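Local atomic coordinates of N-acetyl-beta-D glucosaminidase (Rhizomucor miehei CAU432, PDB entry 4ZM6), a protein that probably removes N-acetylglucosamine from beta-linked sugars as a family 3 glycosidase and also carries a GCN5-related acetyltransferase region, assigned to glucosamine, that binds acetyl-CoA. Residues A101-L105 against L367-T373; V374-R378 against V530-I534; F394-V399 against P411-H416; R474-A478 against F489-T494; V477-P483 against Y495-Y501. One frame throughout, in Å; residues are numbered along the deposited sequence.

Contact 1 of 5, residues A101-L105 against L367-T373; sequences ALGAL and LYDRVPT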
# COMPACT_ATOMS: atom_id res chain seq x y z
N ALA A 101 -0.85 9.86 23.41
CA ALA A 101 -2.10 10.58 23.65
C ALA A 101 -2.76 10.86 22.30
O ALA A 101 -3.90 10.47 22.08
CB ALA A 101 -1.84 11.87 24.40
N LEU A 102 -2.01 11.51 21.41
CA LEU A 102 -2.47 11.80 20.05
C LEU A 102 -2.86 10.53 19.28
O LEU A 102 -3.86 10.52 18.55
CB LEU A 102 -1.40 12.57 19.26
CG LEU A 102 -1.16 14.02 19.67
CD1 LEU A 102 0.13 14.55 19.07
CD2 LEU A 102 -2.35 14.90 19.28
N GLY A 103 -2.08 9.46 19.42
CA GLY A 103 -2.41 8.18 18.80
C GLY A 103 -3.77 7.67 19.23
O GLY A 103 -4.59 7.25 18.41
N ALA A 104 -4.02 7.72 20.54
CA ALA A 104 -5.30 7.33 21.11
C ALA A 104 -6.43 8.23 20.62
O ALA A 104 -7.54 7.77 20.35
CB ALA A 104 -5.23 7.35 22.63
N LEU A 105 -6.12 9.53 20.52
CA LEU A 105 -7.03 10.54 19.97
C LEU A 105 -7.42 10.19 18.53
O LEU A 105 -8.59 10.24 18.16
CB LEU A 105 -6.36 11.92 20.02
CG LEU A 105 -7.27 13.14 20.16
CD1 LEU A 105 -6.42 14.39 20.39
CD2 LEU A 105 -8.18 13.32 18.95
N LEU A 367 -8.54 19.46 23.03
CA LEU A 367 -7.95 18.18 22.65
C LEU A 367 -8.01 17.18 23.78
O LEU A 367 -8.45 16.05 23.58
CB LEU A 367 -6.50 18.35 22.18
CG LEU A 367 -6.30 19.04 20.83
CD1 LEU A 367 -4.83 18.94 20.42
CD2 LEU A 367 -7.20 18.47 19.75
N TYR A 368 -7.57 17.58 24.97
CA TYR A 368 -7.44 16.64 26.09
C TYR A 368 -8.76 15.98 26.49
O TYR A 368 -8.75 14.88 27.02
CB TYR A 368 -6.76 17.29 27.31
CG TYR A 368 -5.25 17.29 27.23
CD1 TYR A 368 -4.53 16.10 27.38
CD2 TYR A 368 -4.53 18.46 26.99
CE1 TYR A 368 -3.14 16.09 27.31
CE2 TYR A 368 -3.15 18.45 26.92
CZ TYR A 368 -2.46 17.27 27.08
OH TYR A 368 -1.08 17.26 27.01
N ASP A 369 -9.89 16.63 26.22
CA ASP A 369 -11.21 16.01 26.44
C ASP A 369 -11.46 14.80 25.54
O ASP A 369 -12.38 14.01 25.78
CB ASP A 369 -12.34 17.03 26.21
CG ASP A 369 -12.43 18.07 27.31
OD1 ASP A 369 -11.72 17.95 28.33
OD2 ASP A 369 -13.23 19.01 27.16
N ARG A 370 -10.67 14.68 24.48
CA ARG A 370 -10.78 13.58 23.52
C ARG A 370 -9.65 12.54 23.68
O ARG A 370 -9.51 11.66 22.84
CB ARG A 370 -10.75 14.14 22.09
CG ARG A 370 -11.73 15.29 21.82
CD ARG A 370 -11.42 16.02 20.52
NE ARG A 370 -11.45 15.15 19.34
CZ ARG A 370 -10.91 15.45 18.15
NH1 ARG A 370 -10.25 16.59 17.96
NH2 ARG A 370 -11.00 14.58 17.15
N VAL A 371 -8.86 12.65 24.76
CA VAL A 371 -7.66 11.82 24.94
C VAL A 371 -7.86 10.56 25.81
O VAL A 371 -7.69 9.45 25.32
CB VAL A 371 -6.47 12.65 25.46
CG1 VAL A 371 -5.35 11.75 25.98
CG2 VAL A 371 -5.94 13.56 24.36
N PRO A 372 -8.21 10.73 27.10
CA PRO A 372 -8.21 9.52 27.92
C PRO A 372 -9.24 8.48 27.49
O PRO A 372 -10.29 8.82 26.94
CB PRO A 372 -8.52 10.04 29.32
CG PRO A 372 -9.27 11.30 29.09
CD PRO A 372 -8.70 11.90 27.84
N THR A 373 -8.90 7.21 27.73
CA THR A 373 -9.71 6.08 27.34
C THR A 373 -10.17 5.31 28.58
O THR A 373 -9.38 5.05 29.48
CB THR A 373 -8.90 5.11 26.45
OG1 THR A 373 -8.18 5.84 25.46
CG2 THR A 373 -9.82 4.10 25.78

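Contact 2 of 5, residues V374-R378 against V530-I534; sequences VVTNR and VDDAI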
# COMPACT_ATOMS: atom_id res chain seq x y z
N VAL A 374 -11.45 4.95 28.62
CA VAL A 374 -11.97 4.01 29.60
C VAL A 374 -11.79 2.64 28.96
O VAL A 374 -12.39 2.35 27.92
CB VAL A 374 -13.45 4.25 29.89
CG1 VAL A 374 -13.99 3.19 30.83
CG2 VAL A 374 -13.65 5.65 30.48
N VAL A 375 -10.95 1.81 29.58
CA VAL A 375 -10.55 0.54 28.99
C VAL A 375 -11.47 -0.60 29.45
O VAL A 375 -11.90 -1.42 28.64
CB VAL A 375 -9.08 0.23 29.34
CG1 VAL A 375 -8.64 -1.08 28.71
CG2 VAL A 375 -8.18 1.36 28.89
N THR A 376 -11.75 -0.65 30.75
CA THR A 376 -12.75 -1.59 31.25
C THR A 376 -13.65 -0.89 32.26
O THR A 376 -13.27 0.10 32.87
CB THR A 376 -12.13 -2.85 31.90
OG1 THR A 376 -11.32 -2.49 33.02
CG2 THR A 376 -11.27 -3.61 30.88
N ASN A 377 -14.85 -1.43 32.39
CA ASN A 377 -15.87 -0.86 33.25
C ASN A 377 -16.96 -1.92 33.45
O ASN A 377 -18.14 -1.71 33.16
CB ASN A 377 -16.44 0.42 32.61
CG ASN A 377 -17.23 1.27 33.59
OD1 ASN A 377 -17.18 1.08 34.81
ND2 ASN A 377 -17.96 2.22 33.06
N ARG A 378 -16.52 -3.08 33.93
CA ARG A 378 -17.37 -4.26 34.06
C ARG A 378 -18.60 -4.07 34.96
O ARG A 378 -19.66 -4.63 34.69
CB ARG A 378 -16.55 -5.48 34.54
CG ARG A 378 -16.13 -6.43 33.43
CD ARG A 378 -14.67 -6.32 33.03
NE ARG A 378 -13.77 -6.86 34.05
CZ ARG A 378 -12.47 -7.13 33.89
NH1 ARG A 378 -11.86 -6.92 32.73
NH2 ARG A 378 -11.78 -7.61 34.91
N VAL A 530 -5.87 -8.66 28.81
CA VAL A 530 -7.10 -7.88 28.87
C VAL A 530 -7.71 -7.80 27.46
O VAL A 530 -7.32 -6.95 26.66
CB VAL A 530 -6.85 -6.45 29.39
CG1 VAL A 530 -8.18 -5.71 29.55
CG2 VAL A 530 -6.09 -6.48 30.70
N ASP A 531 -8.66 -8.69 27.18
CA ASP A 531 -9.22 -8.85 25.84
C ASP A 531 -10.64 -8.29 25.68
O ASP A 531 -11.13 -8.16 24.56
CB ASP A 531 -9.21 -10.33 25.45
CG ASP A 531 -7.80 -10.86 25.25
OD1 ASP A 531 -7.15 -10.46 24.27
OD2 ASP A 531 -7.35 -11.68 26.09
N ASP A 532 -11.28 -7.94 26.80
CA ASP A 532 -12.64 -7.39 26.76
C ASP A 532 -12.64 -5.86 26.81
O ASP A 532 -13.51 -5.24 27.44
CB ASP A 532 -13.51 -8.00 27.88
CG ASP A 532 -12.91 -7.83 29.28
OD1 ASP A 532 -11.76 -8.27 29.49
OD2 ASP A 532 -13.60 -7.27 30.15
N ALA A 533 -11.67 -5.24 26.12
CA ALA A 533 -11.60 -3.79 26.00
C ALA A 533 -12.93 -3.24 25.45
O ALA A 533 -13.55 -3.87 24.60
CB ALA A 533 -10.44 -3.39 25.10
N ILE A 534 -13.37 -2.10 25.97
CA ILE A 534 -14.64 -1.49 25.55
C ILE A 534 -14.50 -0.84 24.18
O ILE A 534 -13.67 0.06 24.00
CB ILE A 534 -15.14 -0.41 26.54
CG1 ILE A 534 -15.52 -1.05 27.88
CG2 ILE A 534 -16.33 0.35 25.96
CD1 ILE A 534 -15.73 -0.03 28.98

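Contact 3 of 5, residues F394-V399 against P411-H416; sequences FLAAHV and PFNSFH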
# COMPACT_ATOMS: atom_id res chain seq x y z
N PHE A 394 -8.01 8.75 47.57
CA PHE A 394 -7.17 8.83 46.39
C PHE A 394 -5.74 8.43 46.75
O PHE A 394 -5.06 9.15 47.48
CB PHE A 394 -7.21 10.24 45.78
CG PHE A 394 -6.27 10.44 44.61
CD1 PHE A 394 -6.20 9.51 43.59
CD2 PHE A 394 -5.48 11.57 44.53
CE1 PHE A 394 -5.35 9.69 42.51
CE2 PHE A 394 -4.63 11.77 43.45
CZ PHE A 394 -4.56 10.83 42.44
N LEU A 395 -5.31 7.28 46.24
CA LEU A 395 -3.96 6.77 46.45
C LEU A 395 -3.15 6.96 45.18
O LEU A 395 -3.54 6.46 44.13
CB LEU A 395 -4.00 5.29 46.83
CG LEU A 395 -4.88 4.93 48.03
CD1 LEU A 395 -4.82 3.44 48.31
CD2 LEU A 395 -4.46 5.73 49.26
N ALA A 396 -2.04 7.69 45.27
CA ALA A 396 -1.17 7.95 44.12
C ALA A 396 0.22 7.36 44.37
O ALA A 396 0.74 7.45 45.47
CB ALA A 396 -1.06 9.44 43.88
N ALA A 397 0.82 6.77 43.34
CA ALA A 397 2.16 6.20 43.44
C ALA A 397 3.24 7.28 43.48
O ALA A 397 3.06 8.36 42.91
CB ALA A 397 2.42 5.25 42.28
N HIS A 398 4.36 6.99 44.14
CA HIS A 398 5.51 7.90 44.18
C HIS A 398 6.23 7.86 42.84
O HIS A 398 6.25 6.84 42.16
CB HIS A 398 6.49 7.52 45.30
N VAL A 399 6.89 8.93 42.46
CA VAL A 399 7.61 8.89 41.22
C VAL A 399 9.08 8.66 41.54
O VAL A 399 9.54 9.00 42.60
CB VAL A 399 7.26 10.11 40.37
CG1 VAL A 399 8.47 10.79 39.75
CG2 VAL A 399 6.27 9.69 39.30
N PRO A 411 3.80 14.32 40.81
CA PRO A 411 3.10 14.65 39.57
C PRO A 411 1.63 14.36 39.64
O PRO A 411 0.88 14.77 38.79
CB PRO A 411 3.76 13.74 38.57
CG PRO A 411 3.88 12.49 39.30
CD PRO A 411 4.35 12.88 40.64
N PHE A 412 1.21 13.73 40.72
CA PHE A 412 -0.17 13.35 40.91
C PHE A 412 -0.93 14.38 41.69
O PHE A 412 -2.06 14.19 42.02
CB PHE A 412 -0.21 12.09 41.69
CG PHE A 412 -0.29 10.89 40.86
CD1 PHE A 412 -1.45 10.54 40.25
CD2 PHE A 412 0.79 10.07 40.73
CE1 PHE A 412 -1.52 9.40 39.50
CE2 PHE A 412 0.73 8.92 40.00
CZ PHE A 412 -0.43 8.59 39.38
N ASN A 413 -0.29 15.46 42.01
CA ASN A 413 -0.94 16.60 42.67
C ASN A 413 -1.97 17.31 41.81
O ASN A 413 -2.97 17.81 42.32
CB ASN A 413 0.10 17.65 43.08
CG ASN A 413 0.89 17.24 44.30
OD1 ASN A 413 0.70 16.15 44.86
ND2 ASN A 413 1.78 18.12 44.73
N SER A 414 -1.70 17.40 40.51
CA SER A 414 -2.66 17.97 39.57
C SER A 414 -3.92 17.10 39.55
O SER A 414 -5.04 17.62 39.54
CB SER A 414 -2.06 18.10 38.17
OG SER A 414 -1.43 16.90 37.77
N PHE A 415 -3.74 15.79 39.57
CA PHE A 415 -4.86 14.87 39.71
C PHE A 415 -5.64 15.28 40.95
O PHE A 415 -6.85 15.47 40.88
CB PHE A 415 -4.36 13.42 39.82
CG PHE A 415 -5.32 12.38 39.30
CD1 PHE A 415 -6.54 12.15 39.92
CD2 PHE A 415 -5.00 11.60 38.19
CE1 PHE A 415 -7.42 11.19 39.45
CE2 PHE A 415 -5.87 10.64 37.72
CZ PHE A 415 -7.08 10.43 38.35
N HIS A 416 -4.94 15.44 42.07
CA HIS A 416 -5.54 15.84 43.34
C HIS A 416 -6.33 17.13 43.21
O HIS A 416 -7.48 17.19 43.61
CB HIS A 416 -4.46 16.01 44.42
CG HIS A 416 -4.98 16.53 45.73
ND1 HIS A 416 -5.92 15.87 46.48
CD2 HIS A 416 -4.67 17.66 46.42
CE1 HIS A 416 -6.18 16.56 47.57
NE2 HIS A 416 -5.44 17.65 47.56

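Contact 4 of 5, residues R474-A478 against F489-T494; sequences RLVVA and FPQVDT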
# COMPACT_ATOMS: atom_id res chain seq x y z
N ARG A 474 -15.78 0.29 45.97
CA ARG A 474 -15.82 0.70 44.56
C ARG A 474 -14.46 1.29 44.15
O ARG A 474 -14.11 2.40 44.53
CB ARG A 474 -16.94 1.70 44.33
CG ARG A 474 -18.29 1.24 44.87
CD ARG A 474 -19.38 2.27 44.65
NE ARG A 474 -20.56 1.96 45.46
CZ ARG A 474 -20.70 2.24 46.75
NH1 ARG A 474 -19.73 2.86 47.43
NH2 ARG A 474 -21.81 1.90 47.38
N LEU A 475 -13.72 0.52 43.36
CA LEU A 475 -12.36 0.86 42.97
C LEU A 475 -12.34 1.35 41.53
O LEU A 475 -13.03 0.79 40.70
CB LEU A 475 -11.47 -0.38 43.07
CG LEU A 475 -10.01 -0.25 42.66
CD1 LEU A 475 -9.27 0.67 43.62
CD2 LEU A 475 -9.36 -1.62 42.60
N VAL A 476 -11.56 2.39 41.25
CA VAL A 476 -11.23 2.76 39.88
C VAL A 476 -9.72 2.98 39.82
O VAL A 476 -9.15 3.58 40.73
CB VAL A 476 -12.02 4.00 39.35
CG1 VAL A 476 -13.21 4.34 40.24
CG2 VAL A 476 -11.14 5.23 39.18
N VAL A 477 -9.09 2.48 38.76
CA VAL A 477 -7.64 2.61 38.59
C VAL A 477 -7.30 3.43 37.35
O VAL A 477 -7.69 3.07 36.24
CB VAL A 477 -6.98 1.23 38.49
CG1 VAL A 477 -5.47 1.36 38.33
CG2 VAL A 477 -7.33 0.38 39.71
N ALA A 478 -6.58 4.53 37.55
CA ALA A 478 -6.13 5.39 36.45
C ALA A 478 -4.61 5.30 36.30
O ALA A 478 -3.87 5.75 37.18
CB ALA A 478 -6.54 6.83 36.72
N PHE A 489 -3.00 -6.67 36.65
CA PHE A 489 -4.19 -6.90 37.48
C PHE A 489 -5.49 -6.93 36.64
O PHE A 489 -6.32 -6.03 36.73
CB PHE A 489 -4.28 -5.85 38.60
CG PHE A 489 -3.86 -4.46 38.18
CD1 PHE A 489 -4.76 -3.58 37.59
CD2 PHE A 489 -2.56 -4.02 38.40
CE1 PHE A 489 -4.37 -2.30 37.22
CE2 PHE A 489 -2.16 -2.74 38.02
CZ PHE A 489 -3.07 -1.88 37.43
N PRO A 490 -5.66 -7.99 35.83
CA PRO A 490 -6.86 -8.07 34.97
C PRO A 490 -8.19 -8.24 35.72
O PRO A 490 -9.24 -8.07 35.13
CB PRO A 490 -6.59 -9.29 34.08
CG PRO A 490 -5.15 -9.65 34.29
CD PRO A 490 -4.77 -9.15 35.64
N GLN A 491 -8.13 -8.58 37.01
CA GLN A 491 -9.33 -8.71 37.84
C GLN A 491 -10.03 -7.36 37.99
O GLN A 491 -11.26 -7.30 38.14
CB GLN A 491 -9.03 -9.26 39.25
CG GLN A 491 -7.75 -10.08 39.43
CD GLN A 491 -6.52 -9.23 39.77
OE1 GLN A 491 -6.60 -8.24 40.51
NE2 GLN A 491 -5.37 -9.63 39.24
N VAL A 492 -9.25 -6.28 37.97
CA VAL A 492 -9.76 -4.93 38.16
C VAL A 492 -10.84 -4.65 37.12
O VAL A 492 -10.57 -4.68 35.92
CB VAL A 492 -8.65 -3.87 38.07
CG1 VAL A 492 -9.23 -2.46 38.04
CG2 VAL A 492 -7.70 -4.02 39.25
N ASP A 493 -12.05 -4.38 37.60
CA ASP A 493 -13.22 -4.22 36.74
C ASP A 493 -13.30 -2.86 36.08
O ASP A 493 -13.95 -2.71 35.04
CB ASP A 493 -14.50 -4.45 37.56
CG ASP A 493 -14.69 -5.91 37.96
OD1 ASP A 493 -14.36 -6.80 37.15
OD2 ASP A 493 -15.18 -6.15 39.09
N THR A 494 -12.64 -1.86 36.67
CA THR A 494 -12.79 -0.49 36.19
C THR A 494 -11.42 0.21 36.13
O THR A 494 -10.80 0.51 37.15
CB THR A 494 -13.87 0.27 37.00
OG1 THR A 494 -13.53 1.66 37.14
CG2 THR A 494 -14.08 -0.36 38.38

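Contact 5 of 5, residues V477-P483 against Y495-Y501; sequences VAAVMNP and YLVTYEY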
# COMPACT_ATOMS: atom_id res chain seq x y z
N VAL A 477 -9.09 2.48 38.76
CA VAL A 477 -7.64 2.61 38.59
C VAL A 477 -7.30 3.43 37.35
O VAL A 477 -7.69 3.07 36.24
CB VAL A 477 -6.98 1.23 38.49
CG1 VAL A 477 -5.47 1.36 38.33
CG2 VAL A 477 -7.33 0.38 39.71
N ALA A 478 -6.58 4.53 37.55
CA ALA A 478 -6.13 5.39 36.45
C ALA A 478 -4.61 5.30 36.30
O ALA A 478 -3.87 5.75 37.18
CB ALA A 478 -6.54 6.83 36.72
N ALA A 479 -4.16 4.71 35.18
CA ALA A 479 -2.74 4.66 34.84
C ALA A 479 -2.35 5.87 33.99
O ALA A 479 -2.92 6.11 32.93
CB ALA A 479 -2.42 3.37 34.10
N VAL A 480 -1.37 6.63 34.46
CA VAL A 480 -1.07 7.93 33.86
C VAL A 480 0.24 7.96 33.07
O VAL A 480 0.55 8.97 32.43
CB VAL A 480 -1.09 9.05 34.93
CG1 VAL A 480 -2.43 9.05 35.64
CG2 VAL A 480 0.04 8.90 35.94
N MET A 481 1.02 6.88 33.10
CA MET A 481 2.19 6.77 32.24
C MET A 481 1.87 5.79 31.09
O MET A 481 1.06 6.14 30.22
CB MET A 481 3.43 6.40 33.05
CG MET A 481 3.83 7.53 33.98
SD MET A 481 5.36 7.27 34.90
CE MET A 481 6.59 7.65 33.65
N ASN A 482 2.46 4.60 31.06
CA ASN A 482 2.09 3.63 30.04
C ASN A 482 0.73 3.02 30.34
O ASN A 482 0.40 2.79 31.50
CB ASN A 482 3.14 2.52 29.93
CG ASN A 482 4.49 3.03 29.46
OD1 ASN A 482 4.60 4.12 28.90
ND2 ASN A 482 5.52 2.23 29.69
N PRO A 483 -0.07 2.75 29.29
CA PRO A 483 -1.41 2.18 29.47
C PRO A 483 -1.47 0.68 29.75
O PRO A 483 -2.55 0.13 29.96
CB PRO A 483 -2.08 2.48 28.13
CG PRO A 483 -0.96 2.43 27.16
CD PRO A 483 0.20 3.07 27.88
N TYR A 495 -10.98 0.46 34.89
CA TYR A 495 -9.62 0.91 34.59
C TYR A 495 -9.65 1.89 33.41
O TYR A 495 -10.39 1.68 32.45
CB TYR A 495 -8.76 -0.31 34.25
CG TYR A 495 -7.35 -0.02 33.77
CD1 TYR A 495 -6.35 0.36 34.66
CD2 TYR A 495 -7.00 -0.17 32.43
CE1 TYR A 495 -5.06 0.62 34.23
CE2 TYR A 495 -5.71 0.08 31.98
CZ TYR A 495 -4.75 0.47 32.89
OH TYR A 495 -3.47 0.71 32.45
N LEU A 496 -8.84 2.94 33.50
CA LEU A 496 -8.73 3.94 32.43
C LEU A 496 -7.28 4.38 32.26
O LEU A 496 -6.44 4.09 33.11
CB LEU A 496 -9.62 5.16 32.70
CG LEU A 496 -9.23 6.12 33.83
CD1 LEU A 496 -9.69 7.54 33.52
CD2 LEU A 496 -9.79 5.66 35.17
N VAL A 497 -6.99 5.07 31.17
CA VAL A 497 -5.62 5.47 30.85
C VAL A 497 -5.59 6.90 30.32
O VAL A 497 -6.50 7.33 29.61
CB VAL A 497 -4.98 4.49 29.84
CG1 VAL A 497 -4.81 3.12 30.47
CG2 VAL A 497 -5.80 4.39 28.56
N THR A 498 -4.54 7.64 30.69
CA THR A 498 -4.41 9.04 30.32
C THR A 498 -3.23 9.29 29.40
O THR A 498 -3.07 10.40 28.89
CB THR A 498 -4.26 9.94 31.57
OG1 THR A 498 -2.92 9.88 32.07
CG2 THR A 498 -5.24 9.52 32.67
N TYR A 499 -2.39 8.27 29.21
CA TYR A 499 -1.24 8.33 28.29
C TYR A 499 -0.17 9.37 28.66
O TYR A 499 0.83 9.50 27.95
CB TYR A 499 -1.72 8.56 26.85
CG TYR A 499 -2.80 7.61 26.38
CD1 TYR A 499 -2.50 6.29 26.05
CD2 TYR A 499 -4.12 8.03 26.27
CE1 TYR A 499 -3.49 5.42 25.63
CE2 TYR A 499 -5.12 7.16 25.84
CZ TYR A 499 -4.79 5.85 25.52
OH TYR A 499 -5.77 4.98 25.10
N GLU A 500 -0.37 10.11 29.76
CA GLU A 500 0.63 11.07 30.24
C GLU A 500 0.17 11.68 31.56
O GLU A 500 -1.03 11.76 31.82
CB GLU A 500 0.91 12.18 29.22
CG GLU A 500 -0.29 13.04 28.88
CD GLU A 500 0.01 14.02 27.76
OE1 GLU A 500 0.08 15.24 28.03
OE2 GLU A 500 0.19 13.56 26.61
N TYR A 501 1.13 12.12 32.37
CA TYR A 501 0.82 12.64 33.71
C TYR A 501 0.82 14.16 33.78
O TYR A 501 0.99 14.74 34.86
CB TYR A 501 1.78 12.05 34.76
CG TYR A 501 3.25 12.15 34.43
CD1 TYR A 501 3.85 13.37 34.12
CD2 TYR A 501 4.06 11.02 34.44
CE1 TYR A 501 5.20 13.46 33.83
CE2 TYR A 501 5.41 11.10 34.15
CZ TYR A 501 5.97 12.32 33.85
OH TYR A 501 7.31 12.40 33.55
O HOH W 1 -1.56 5.61 30.33

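Contact 1 of 5, residues A101-L105 against L367-T373
Leu105, the last residue of helix 99-105 in the family 3 glycosidase N-terminal region, is the knob of this contact. The hollow is formed by Leu367, in helix 357-368, and the type I beta turn Tyr368-Val371 that follows it and leads into strand 373-377 of the mixed six-stranded sheet. With CG anti to the backbone N (chi1 -151°), the forked end of Leu105 straddles the turn. CD1 sinks between Leu367 CD2, at 4.2 Å, and Val371 CG2, at 4.1 Å, while CD2 turns to Arg370. Leucine suits the place because its two methyls can fill two separate hollows. Earlier in the helix, small residues let the turn come close. The methyl of Ala101 lies 3.9 Å from Val371 CG1, and Ala104 CB faces the carbonyl of Val371, whose O is hydrogen-bonded to Ser521. Leu367 also packs on helix 108-125. Arg370 bends at chi3, and its head lies close to Arg520, which binds acetyl-CoA. Leu105 CD2 lies over one face of the Arg370 guanidinium, above its centre, 3.5 Å from the plane and 3.6 Å from CZ.

Contact 2 of 5, residues V374-R378 against V530-I534
The edge strand 373-377 of the mixed six-stranded sheet meets the connecting loop 530-534 chiefly through the backbone of Val375, whose O accepts a hydrogen bond from Ile534 N at 3.1 Å. The N-H points fairly straight at the oxygen (155°). Ala533 CA adds a weaker CA-H...O contact to the same oxygen. That carbonyl belongs to a classic beta bulge: Val375 and Thr376 together face Tyr495 of strand 494-497. The Val375 side chain points away from residues 530-534 and packs on Leu523 and Ile527, earlier in the same loop, as befits a buried, branched apolar residue. Ile534 extends its CG1-CD1 branch across the strand, so that CD1 ends 3.7 Å from Asn377 CB and 4.1 Å from Val374 CG1. At the start of segment 530-534, Val530 meets Thr376, which uses its two branches differently. With OG1 between the backbone N and the carbonyl carbon (chi1 62°), the hydroxyl bonds Gln486, while CG2 is left to meet Val530 CG1 at 4.0 Å. Farther along, nearer the surface, Arg378 folds at chi2 and chi3 to bring NH1 within 3.1 Å of Asp532 OD2 in a salt bridge. The carboxylate offers its syn lone pair, but OD2 lies 28° out of the guanidinium plane. An arginine serves here because it has further N-H groups to give: NE pairs with Asp493, and NH2 bonds Pro490 O.

Contact 3 of 5, residues F394-V399 against P411-H416
Ala396 and Phe412 mark the closest backbone approach, their CA atoms 6.4 Å apart, with Phe394 opposite His416 and Val399 opposite Pro411; the two segments thus pass in opposite senses. They form the first half of a beta-alpha-beta unit, in which strand 392-397 leads to helix 413-422 and then to the neighbouring parallel strand 426-431. His416 N bonds Phe412 O, and that oxygen also sits in the plane of the Phe394 ring at its edge, 3.8 Å from CE2. Phe394 stands up from the strand with CG anti to the backbone N (chi1 176°), which carries its ring toward the helix, beside that of Phe415. The two rings are nearly parallel, with planes 22° apart and centroids 4.8 Å apart, but strongly offset, with Phe394 CE1 over one face of Phe415. Tyr428 of strand 426-431 also meets the Phe394 ring, and Phe415 reaches on to Val510 and Ile513 of helix 503-513. Where the aromatic ring of Phe412 lies down on the strand, the strand has only a methyl: Ala396 CB makes a CH-pi contact over one face, 3.8 Å from the centroid and offset toward the rim. A small residue here leaves room for the ring. Beyond the strand end, Val399 closes the contact with its CG2 branch, 3.7 Å from Pro411 CG.

Contact 4 of 5, residues R474-A478 against F489-T494
The Phe489 ring meets Val477 at a slant, its CE1 and CZ turned to the valine's CG1, with CE1 at 4.0 Å; the two side chains come from opposite directions. Val477 divides its branches between two partners. CG1, anti to the backbone N (chi1 -179°), goes to the ring, while CG2 meets Val492 CG1 at 3.8 Å, the two valines crossing at about a right angle. A beta-branched residue suits this strand position because it can touch both ends of the type I beta turn Phe489-Val492, which Val492 N closes on Phe489 O at 3.2 Å. Past the turn the chain falls into parallel pairing with strand 475-479, and Val477 N donates to Thr494 O at 3.1 Å. Val476 CA adds a CA-H...O contact to the same oxygen. On the sheet face opposite Val477, Val476 CB approaches Thr494 OG1 at 3.6 Å. Leu475 CD2 reaches Val492 CG2 more loosely, at 4.4 Å. Helix 459-471 covers the Val477 face: its Val465 touches both Phe489 and Val492, and its Gln469 lies on Leu475. On the other side of strand 475-479 runs the parallel strand 447-452, whose Val448 and Ile450 pair with Val476, so strand 475-479 lies between strands 447-452 and 494-497 in the interior of the six-stranded sheet.

Contact 5 of 5, residues V477-P483 against Y495-Y501
Tyr495 OH donates a hydrogen bond to Pro483 O at 2.7 Å, tying strand 494-497 to the loop that leaves its parallel neighbour, strand 475-479, in the mixed six-stranded sheet. The oxygen lies at the ring edge, while the hydroxyl stands well above the carbonyl plane. Three backbone bonds knit the strands: Leu496 N to Val477 O at 3.0 Å, Ala479 N to Leu496 O at 3.1 Å, and Thr498 N to Ala479 O at 3.2 Å. Just beyond the last of these, a water gives protons to Ala479 O and Met481 O and accepts one from Tyr499 N, bridging the two segments. Thr498 OG1 bonds Glu500 O within the same segment. On the face shared by Tyr495 and Val497, the small Ala479 leaves room for the tyrosine, whose CG lies anti to the backbone N (chi1 174°) and whose ring passes beside the alanine methyl. Pro483 CB rests 3.7 Å from Val497 CG1. Ala478 meets Leu496 CD2 on the other face. Farther out, Val480 CG2 packs on Tyr501 CB, and Met481 bends at chi3 along the ring's rim. Its CG touches Tyr501 CD2 at 3.5 Å, and SD lies in the ring plane at the edge, a Met-aromatic contact 5.1 Å from the centroid.

In the fold
Contacts 2 to 5 belong to one mixed sheet and its covering loops and helix, while contact 1 joins that sheet domain to the glycosidase N-terminal region. Contact 1 is also the one nearest the acetyl-CoA: the Arg370 side chain is about 6 Å from the ligand and about 3 Å from that of Arg520. Contacts 1 and 5, with centres 11 Å apart, are linked by Tyr368 to Glu500 and Thr373 to Tyr499, both probable hydrogen bonds. Contacts 4 and 5 share Val477 and Ala478, and contacts 2 and 4, with centres 10 Å apart, are joined through Arg378. Contact 3 touches contact 5 where Phe412 packs on Val480, and lies away from the annotated sites.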